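Local coordinates for protein p13 MTCP-1 (Homo sapiens, PDB 1A1X) that binds the PH domains of the kinases AKT1 and AKT2, enhancing their phosphorylation and activation, and is encoded by a proto-oncogene, at residues Q71-P74 with Y78-N81. Residues are numbered along the deposited sequence; the frame is centred on the assembly and turned at random.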
loop_
_atom_site.group_PDB
_atom_site.type_symbol
_atom_site.label_atom_id
_atom_site.label_comp_id
_atom_site.label_asym_id
_atom_site.label_seq_id
_atom_site.Cartn_x
_atom_site.Cartn_y
_atom_site.Cartn_z
ATOM N N GLN A 71 -16.467 -3.925 -10.835
ATOM C CA GLN A 71 -17.117 -2.722 -11.332
ATOM C C GLN A 71 -16.960 -1.653 -10.259
ATOM O O GLN A 71 -17.287 -1.893 -9.099
ATOM C CB GLN A 71 -18.596 -3.020 -11.569
ATOM C CG GLN A 71 -19.408 -1.881 -12.145
ATOM C CD GLN A 71 -20.863 -2.282 -12.366
ATOM O OE1 GLN A 71 -21.715 -2.095 -11.494
ATOM N NE2 GLN A 71 -21.147 -2.860 -13.528
ATOM N N LEU A 72 -16.440 -0.484 -10.634
ATOM C CA LEU A 72 -16.253 0.602 -9.674
ATOM C C LEU A 72 -17.573 0.936 -8.966
ATOM O O LEU A 72 -18.612 1.151 -9.597
ATOM C CB LEU A 72 -15.645 1.826 -10.361
ATOM C CG LEU A 72 -15.044 2.940 -9.500
ATOM C CD1 LEU A 72 -14.061 2.380 -8.470
ATOM C CD2 LEU A 72 -14.348 3.951 -10.416
ATOM N N TYR A 73 -17.507 0.951 -7.640
ATOM C CA TYR A 73 -18.655 1.193 -6.778
ATOM C C TYR A 73 -18.359 2.412 -5.886
ATOM O O TYR A 73 -17.197 2.696 -5.604
ATOM C CB TYR A 73 -18.851 -0.069 -5.932
ATOM C CG TYR A 73 -20.199 -0.207 -5.295
ATOM C CD1 TYR A 73 -21.327 -0.489 -6.060
ATOM C CD2 TYR A 73 -20.354 -0.029 -3.925
ATOM C CE1 TYR A 73 -22.582 -0.581 -5.472
ATOM C CE2 TYR A 73 -21.596 -0.118 -3.329
ATOM C CZ TYR A 73 -22.707 -0.392 -4.104
ATOM O OH TYR A 73 -23.940 -0.457 -3.496
ATOM N N PRO A 74 -19.402 3.153 -5.439
ATOM C CA PRO A 74 -19.215 4.338 -4.580
ATOM C C PRO A 74 -18.413 4.046 -3.316
ATOM O O PRO A 74 -18.473 2.936 -2.783
ATOM C CB PRO A 74 -20.650 4.726 -4.212
ATOM C CG PRO A 74 -21.432 4.303 -5.402
ATOM C CD PRO A 74 -20.837 2.948 -5.722
ATOM N N TYR A 78 -14.823 -1.796 -5.213
ATOM C CA TYR A 78 -15.340 -2.482 -6.388
ATOM C C TYR A 78 -16.330 -3.557 -6.003
ATOM O O TYR A 78 -16.180 -4.208 -4.969
ATOM C CB TYR A 78 -14.207 -3.156 -7.156
ATOM C CG TYR A 78 -13.344 -2.230 -7.971
ATOM C CD1 TYR A 78 -13.663 -1.937 -9.296
ATOM C CD2 TYR A 78 -12.195 -1.664 -7.428
ATOM C CE1 TYR A 78 -12.858 -1.102 -10.061
ATOM C CE2 TYR A 78 -11.386 -0.832 -8.181
ATOM C CZ TYR A 78 -11.720 -0.552 -9.495
ATOM O OH TYR A 78 -10.922 0.291 -10.234
ATOM N N MET A 79 -17.361 -3.718 -6.822
ATOM C CA MET A 79 -18.327 -4.773 -6.596
ATOM C C MET A 79 -18.044 -5.797 -7.691
ATOM O O MET A 79 -17.938 -5.432 -8.860
ATOM C CB MET A 79 -19.769 -4.272 -6.712
ATOM C CG MET A 79 -20.782 -5.397 -6.480
ATOM S SD MET A 79 -22.501 -4.917 -6.547
ATOM C CE MET A 79 -22.795 -4.511 -4.856
ATOM N N ASP A 80 -17.860 -7.059 -7.310
ATOM C CA ASP A 80 -17.590 -8.107 -8.281
ATOM C C ASP A 80 -18.874 -8.747 -8.809
ATOM O O ASP A 80 -19.982 -8.300 -8.486
ATOM C CB ASP A 80 -16.626 -9.164 -7.717
ATOM C CG ASP A 80 -17.176 -9.923 -6.498
ATOM O OD1 ASP A 80 -18.406 -10.023 -6.313
ATOM O OD2 ASP A 80 -16.347 -10.457 -5.723
ATOM N N ASN A 81 -18.723 -9.807 -9.595
ATOM C CA ASN A 81 -19.865 -10.506 -10.176
ATOM C C ASN A 81 -20.722 -11.281 -9.171
ATOM O O ASN A 81 -21.858 -11.638 -9.477
ATOM C CB ASN A 81 -19.399 -11.422 -11.297
ATOM C CG ASN A 81 -18.279 -12.305 -10.868
ATOM O OD1 ASN A 81 -17.149 -11.852 -10.702
ATOM N ND2 ASN A 81 -18.589 -13.569 -10.628
#
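Q71 and M79 face each other as an antiparallel hydrogen-bonded pair: Q71 N donates to M79 O and M79 N to Q71 O, both at 2.9 Å. The second bond is the straighter, 168° at the hydrogen against 147°. One step along, L72 and Y78 form a non-hydrogen-bonded pair with their CA atoms 4.6 Å apart. Here the Y78 ring packs against the backbone of Q71 and L72, its CD1 3.4 Å from L72 N, while methyl CD1 of L72 sits over one ring face in a CH-pi contact, 4.1 Å from the ring centroid. CG of Y78 stands anti to its own carbonyl carbon (chi1 -76°), which turns the ring back across to Q71 and L72. On the other face of the sheet, M79 runs out extended and bends at its thioether, bringing CE to 4.0 Å from Y73 CE1; SD makes an oblique Met-aromatic contact with the Y73 ring, whose one face is lined by P74 CD. Further out, the Y78 side chain, buried, touches I88, L100 and L102, and its OH is hydrogen-bonded to P11 O. A leucine in place of Y78 would probably leave P11 O without this partner and the L72 methyl without its aromatic face. L72 is also backbone-bonded to D12 and Y78 to W86, so the hairpin of strands 69-73 and 77-80 is built into the closed antiparallel barrel of the TCL1 family.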